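Local coordinates for protein CbsA (Xanthomonas oryzae pv. oryzae, PDB 5XYH) that hydrolyses cellulose as a 1,4-beta-cellobiosidase of glycoside hydrolase family 6, an exoglucanase of the rice blight bacterium probably used to degrade plant cell walls, at residues Y14-Y19 with A64-L69; S20-S25 with G407-A412. All coordinates share one frame; numbering follows the deposited sequence.

How the contacts relate
Both contacts are held by helix 17-27, and they follow one another along it: contact 1 uses its start and the residues leading into it, contact 2 its next turns. Contact 1 is partly buried and ties the helix to the loop before helix 69-79; contact 2 lies at the surface, against the segment leading into helix 411-419. The chemistry differs accordingly. A carboxylate, a backbone N-H and a shared water govern contact 1, whereas an indole face dominates contact 2. Arg66 joins them: its NH2 lies 3.1 Å from Gly407 O, a probable hydrogen bond, and also approaches Glu22 in a long, weak ion pair. Tyr19 packs against Trp409.

Contact 1: Y14-Y19 with A64-L69; sequences YVNPDY and AGRLSL
Asp18, Leu67 and Arg66 carry this contact, which ties the N-capped start of helix 17-27 to the loop ahead of helix 69-79. Asp18 OD2 accepts a nearly straight bond from Leu67 N (2.9 Å, 172° at the hydrogen), met on the syn side and only slightly out of the carboxylate plane. A chi1 of -65° puts CG of Asp18 on the loop side, beside its own backbone N. Leu67 sends CD1 over to Pro17 CG at 3.6 Å, the two side chains crossing at about a right angle, while the same methyl approaches Tyr14 OH at 3.8 Å. That hydroxyl is hydrogen-bonded to His72 of helix 69-79. Arg66 runs extended from CG to NE beside Asp18, but Arg66 NH1 stays 4.7 Å from Asp18 OD2. One water bridges them, donating to Asp18 OD2 (2.6 Å) and accepting from Arg66 NH1 in the guanidinium plane as well as from Asn16 ND2. Asn16 is also the N-cap: its OD1 accepts the hydrogen bond from Asp18 N (2.9 Å), the donor standing above the amide plane. Arg66 NH2 has Gly407 as its strongest polar partner and Glu365 as its salt-bridge partner. Asp18 OD2 is thus gripped by a backbone N-H and a water, and Arg66 would probably still stabilise its negative charge across that water, without direct contact of the charged atoms.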
loop_
_atom_site.group_PDB
_atom_site.type_symbol
_atom_site.label_atom_id
_atom_site.label_comp_id
_atom_site.label_asym_id
_atom_site.label_seq_id
_atom_site.Cartn_x
_atom_site.Cartn_y
_atom_site.Cartn_z
ATOM N N TYR A 14 1.065 1.233 -16.873
ATOM C CA TYR A 14 2.483 1.051 -17.161
ATOM C C TYR A 14 2.999 -0.227 -16.506
ATOM O O TYR A 14 2.828 -0.433 -15.301
ATOM C CB TYR A 14 3.250 2.286 -16.674
ATOM C CG TYR A 14 4.746 2.104 -16.528
ATOM C CD1 TYR A 14 5.532 1.778 -17.629
ATOM C CD2 TYR A 14 5.372 2.260 -15.292
ATOM C CE1 TYR A 14 6.903 1.607 -17.504
ATOM C CE2 TYR A 14 6.745 2.094 -15.162
ATOM C CZ TYR A 14 7.503 1.769 -16.276
ATOM O OH TYR A 14 8.871 1.595 -16.174
ATOM N N VAL A 15 3.608 -1.099 -17.306
ATOM C CA VAL A 15 4.166 -2.369 -16.838
ATOM C C VAL A 15 5.671 -2.174 -16.634
ATOM O O VAL A 15 6.417 -1.947 -17.592
ATOM C CB VAL A 15 3.874 -3.514 -17.820
ATOM C CG1 VAL A 15 4.565 -4.800 -17.371
ATOM C CG2 VAL A 15 2.342 -3.743 -17.991
ATOM N N ASN A 16 6.111 -2.251 -15.386
ATOM C CA ASN A 16 7.481 -1.902 -15.012
ATOM C C ASN A 16 8.447 -3.001 -15.435
ATOM O O ASN A 16 8.345 -4.128 -14.935
ATOM C CB ASN A 16 7.560 -1.668 -13.503
ATOM C CG ASN A 16 8.979 -1.321 -13.014
ATOM O OD1 ASN A 16 9.916 -1.139 -13.801
ATOM N ND2 ASN A 16 9.129 -1.222 -11.692
ATOM N N PRO A 17 9.396 -2.724 -16.336
ATOM C CA PRO A 17 10.325 -3.782 -16.769
ATOM C C PRO A 17 11.229 -4.276 -15.659
ATOM O O PRO A 17 11.773 -5.383 -15.769
ATOM C CB PRO A 17 11.128 -3.118 -17.898
ATOM C CG PRO A 17 10.931 -1.662 -17.724
ATOM C CD PRO A 17 9.585 -1.471 -17.088
ATOM N N ASP A 18 11.400 -3.507 -14.582
ATOM C CA ASP A 18 12.187 -4.024 -13.466
ATOM C C ASP A 18 11.434 -5.125 -12.730
ATOM O O ASP A 18 12.040 -6.103 -12.277
ATOM C CB ASP A 18 12.557 -2.900 -12.514
ATOM C CG ASP A 18 13.474 -1.887 -13.150
ATOM O OD1 ASP A 18 14.294 -2.287 -14.012
ATOM O OD2 ASP A 18 13.370 -0.697 -12.783
ATOM N N TYR A 19 10.117 -4.966 -12.569
ATOM C CA TYR A 19 9.317 -6.047 -12.001
ATOM C C TYR A 19 9.314 -7.256 -12.931
ATOM O O TYR A 19 9.464 -8.394 -12.476
ATOM C CB TYR A 19 7.894 -5.548 -11.723
ATOM C CG TYR A 19 7.001 -6.536 -11.011
ATOM C CD1 TYR A 19 7.171 -6.809 -9.658
ATOM C CD2 TYR A 19 5.978 -7.189 -11.687
ATOM C CE1 TYR A 19 6.359 -7.723 -9.001
ATOM C CE2 TYR A 19 5.156 -8.102 -11.038
ATOM C CZ TYR A 19 5.356 -8.364 -9.693
ATOM O OH TYR A 19 4.535 -9.268 -9.042
ATOM N N ALA A 64 20.235 0.022 -7.136
ATOM C CA ALA A 64 20.209 -1.423 -7.388
ATOM C C ALA A 64 19.952 -1.760 -8.856
ATOM O O ALA A 64 19.361 -2.800 -9.168
ATOM C CB ALA A 64 19.176 -2.122 -6.496
ATOM N N GLY A 65 20.396 -0.894 -9.768
ATOM C CA GLY A 65 20.208 -1.097 -11.190
ATOM C C GLY A 65 18.831 -0.767 -11.724
ATOM O O GLY A 65 18.595 -0.945 -12.924
ATOM N N ARG A 66 17.909 -0.300 -10.884
ATOM C CA ARG A 66 16.562 -0.015 -11.355
ATOM C C ARG A 66 16.554 1.198 -12.289
ATOM O O ARG A 66 17.482 2.008 -12.308
ATOM C CB ARG A 66 15.627 0.236 -10.169
ATOM C CG ARG A 66 15.365 -0.979 -9.310
ATOM C CD ARG A 66 14.436 -0.631 -8.150
ATOM N NE ARG A 66 14.048 -1.804 -7.362
ATOM C CZ ARG A 66 12.920 -2.482 -7.534
ATOM N NH1 ARG A 66 12.064 -2.113 -8.475
ATOM N NH2 ARG A 66 12.649 -3.531 -6.766
ATOM N N LEU A 67 15.478 1.319 -13.064
ATOM C CA LEU A 67 15.304 2.478 -13.928
ATOM C C LEU A 67 15.227 3.761 -13.107
ATOM O O LEU A 67 14.742 3.769 -11.974
ATOM C CB LEU A 67 14.025 2.345 -14.758
ATOM C CG LEU A 67 14.029 1.350 -15.916
ATOM C CD1 LEU A 67 12.670 1.325 -16.561
ATOM C CD2 LEU A 67 15.106 1.712 -16.933
ATOM N N SER A 68 15.702 4.857 -13.700
ATOM C CA SER A 68 15.435 6.183 -13.156
ATOM C C SER A 68 13.964 6.545 -13.346
ATOM O O SER A 68 13.247 5.936 -14.144
ATOM C CB SER A 68 16.291 7.236 -13.854
ATOM O OG SER A 68 15.786 7.469 -15.158
ATOM N N LEU A 69 13.524 7.578 -12.621
ATOM C CA LEU A 69 12.174 8.095 -12.823
ATOM C C LEU A 69 11.948 8.449 -14.286
ATOM O O LEU A 69 10.913 8.105 -14.860
ATOM C CB LEU A 69 11.917 9.311 -11.926
ATOM C CG LEU A 69 10.563 10.020 -12.120
ATOM C CD1 LEU A 69 9.351 9.063 -11.985
ATOM C CD2 LEU A 69 10.404 11.222 -11.204
HETATM O O HOH W 1 11.992 -0.230 -10.629
#

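Contact 2: S20-S25 with G407-A412; sequences SKEVDS and GTWFHA
Trp409 lays one face of its indole against helix 17-27, chiefly on Glu22, joining this N-terminal helix at the surface to the segment that leads into the C-terminal helix 411-419. Glu22 CB sits over the six-membered ring, 3.5 Å from its centroid and 19° off the normal, a CH-pi contact. The chain then extends past the rim, where Glu22 CD comes within 3.3 Å of Trp409 CE3; the carboxylate plane is tilted 42° from the ring. Val23 adds CG2 at 3.9 Å from Trp409 CH2, and at the pyrrole end Ser25 OG stands 3.5 Å from Trp409 CD1. Glu22 O also lies over the indole face, 3.3 Å from Trp409 NE1, but at a poor angle for bonding. This carbonyl instead takes the Ser25 hydroxyl (OG to Glu22 O 2.6 Å), in its plane and on a lone pair, while NE1 gives its N-H to Ser26 OG. A water donates to Glu22 OE2 (2.7 Å) and accepts a weak bond from Trp409 N. Further out, Phe414 of helix 411-419 meets the indole with its ring inclined. Glu22 OE1 lies close to Glu365 OE2, a like-charge approach that nearby Arg66 would be expected to ease. Dispersion and CH-pi attraction thus belong to CB over the ring; the carboxylate lies outside the rim beside CE3, Ser26 OG fixes the NE1 edge, and the water adds a weak bridge to the backbone.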
loop_
_atom_site.group_PDB
_atom_site.type_symbol
_atom_site.label_atom_id
_atom_site.label_comp_id
_atom_site.label_asym_id
_atom_site.label_seq_id
_atom_site.Cartn_x
_atom_site.Cartn_y
_atom_site.Cartn_z
ATOM N N SER A 20 9.165 -7.023 -14.242
ATOM C CA SER A 20 9.299 -8.119 -15.206
ATOM C C SER A 20 10.627 -8.851 -15.033
ATOM O O SER A 20 10.666 -10.088 -15.026
ATOM C CB SER A 20 9.152 -7.590 -16.636
ATOM O OG SER A 20 7.870 -6.997 -16.810
ATOM N N LYS A 21 11.727 -8.107 -14.871
ATOM C CA LYS A 21 13.026 -8.764 -14.750
ATOM C C LYS A 21 13.114 -9.573 -13.461
ATOM O O LYS A 21 13.675 -10.676 -13.452
ATOM C CB LYS A 21 14.144 -7.729 -14.831
ATOM C CG LYS A 21 15.516 -8.279 -14.452
ATOM C CD LYS A 21 16.630 -7.424 -15.013
ATOM C CE LYS A 21 16.397 -5.949 -14.728
ATOM N NZ LYS A 21 17.515 -5.120 -15.265
ATOM N N GLU A 22 12.544 -9.049 -12.367
ATOM C CA GLU A 22 12.441 -9.820 -11.129
ATOM C C GLU A 22 11.667 -11.115 -11.356
ATOM O O GLU A 22 12.115 -12.198 -10.966
ATOM C CB GLU A 22 11.767 -8.979 -10.037
ATOM C CG GLU A 22 12.634 -7.844 -9.475
ATOM C CD GLU A 22 11.925 -6.995 -8.428
ATOM O OE1 GLU A 22 10.793 -6.561 -8.696
ATOM O OE2 GLU A 22 12.503 -6.751 -7.344
ATOM N N VAL A 23 10.483 -11.015 -11.969
ATOM C CA VAL A 23 9.665 -12.198 -12.212
ATOM C C VAL A 23 10.408 -13.186 -13.100
ATOM O O VAL A 23 10.389 -14.396 -12.850
ATOM C CB VAL A 23 8.307 -11.786 -12.815
ATOM C CG1 VAL A 23 7.549 -12.992 -13.339
ATOM C CG2 VAL A 23 7.478 -11.079 -11.769
ATOM N N ASP A 24 11.089 -12.689 -14.138
ATOM C CA ASP A 24 11.852 -13.579 -15.014
ATOM C C ASP A 24 12.887 -14.376 -14.227
ATOM O O ASP A 24 13.139 -15.552 -14.534
ATOM C CB ASP A 24 12.533 -12.779 -16.123
ATOM C CG ASP A 24 11.559 -12.293 -17.186
ATOM O OD1 ASP A 24 10.479 -12.899 -17.349
ATOM O OD2 ASP A 24 11.891 -11.321 -17.885
ATOM N N SER A 25 13.492 -13.754 -13.205
ATOM C CA SER A 25 14.481 -14.448 -12.382
ATOM C C SER A 25 13.875 -15.640 -11.648
ATOM O O SER A 25 14.590 -16.597 -11.326
ATOM C CB SER A 25 15.117 -13.461 -11.385
ATOM O OG SER A 25 14.332 -13.300 -10.207
ATOM N N GLY A 407 12.489 -4.405 -0.353
ATOM C CA GLY A 407 12.421 -3.920 -1.720
ATOM C C GLY A 407 13.222 -4.703 -2.738
ATOM O O GLY A 407 13.354 -4.246 -3.880
ATOM N N THR A 408 13.773 -5.856 -2.370
ATOM C CA THR A 408 14.450 -6.750 -3.305
ATOM C C THR A 408 13.717 -8.090 -3.365
ATOM O O THR A 408 12.895 -8.418 -2.505
ATOM C CB THR A 408 15.921 -6.965 -2.915
ATOM O OG1 THR A 408 15.996 -7.775 -1.738
ATOM C CG2 THR A 408 16.576 -5.637 -2.631
ATOM N N TRP A 409 14.035 -8.879 -4.394
ATOM C CA TRP A 409 13.188 -10.010 -4.757
ATOM C C TRP A 409 13.277 -11.162 -3.760
ATOM O O TRP A 409 14.365 -11.556 -3.329
ATOM C CB TRP A 409 13.572 -10.512 -6.144
ATOM C CG TRP A 409 12.516 -11.294 -6.805
ATOM C CD1 TRP A 409 12.599 -12.589 -7.220
ATOM C CD2 TRP A 409 11.198 -10.843 -7.149
ATOM N NE1 TRP A 409 11.414 -12.976 -7.799
ATOM C CE2 TRP A 409 10.542 -11.919 -7.782
ATOM C CE3 TRP A 409 10.513 -9.629 -6.996
ATOM C CZ2 TRP A 409 9.230 -11.826 -8.253
ATOM C CZ3 TRP A 409 9.205 -9.535 -7.478
ATOM C CH2 TRP A 409 8.580 -10.632 -8.090
ATOM N N PHE A 410 12.125 -11.745 -3.444
ATOM C CA PHE A 410 11.997 -12.816 -2.459
ATOM C C PHE A 410 11.332 -13.994 -3.169
ATOM O O PHE A 410 10.109 -14.140 -3.141
ATOM C CB PHE A 410 11.198 -12.317 -1.239
ATOM C CG PHE A 410 11.226 -13.238 -0.042
ATOM C CD1 PHE A 410 11.837 -14.485 -0.093
ATOM C CD2 PHE A 410 10.631 -12.838 1.150
ATOM C CE1 PHE A 410 11.842 -15.315 1.016
ATOM C CE2 PHE A 410 10.631 -13.659 2.257
ATOM C CZ PHE A 410 11.247 -14.899 2.194
ATOM N N HIS A 411 12.163 -14.834 -3.804
ATOM C CA HIS A 411 11.656 -15.916 -4.647
ATOM C C HIS A 411 10.655 -16.809 -3.914
ATOM O O HIS A 411 9.602 -17.152 -4.469
ATOM C CB HIS A 411 12.829 -16.744 -5.181
ATOM C CG HIS A 411 12.410 -17.939 -5.978
ATOM N ND1 HIS A 411 11.833 -17.836 -7.225
ATOM C CD2 HIS A 411 12.491 -19.263 -5.708
ATOM C CE1 HIS A 411 11.564 -19.044 -7.685
ATOM N NE2 HIS A 411 11.961 -19.928 -6.788
ATOM N N ALA A 412 10.946 -17.184 -2.662
ATOM C CA ALA A 412 10.043 -18.093 -1.957
ATOM C C ALA A 412 8.679 -17.452 -1.703
ATOM O O ALA A 412 7.644 -18.106 -1.872
ATOM C CB ALA A 412 10.668 -18.562 -0.646
HETATM O O HOH W 2 15.020 -7.164 -6.540
#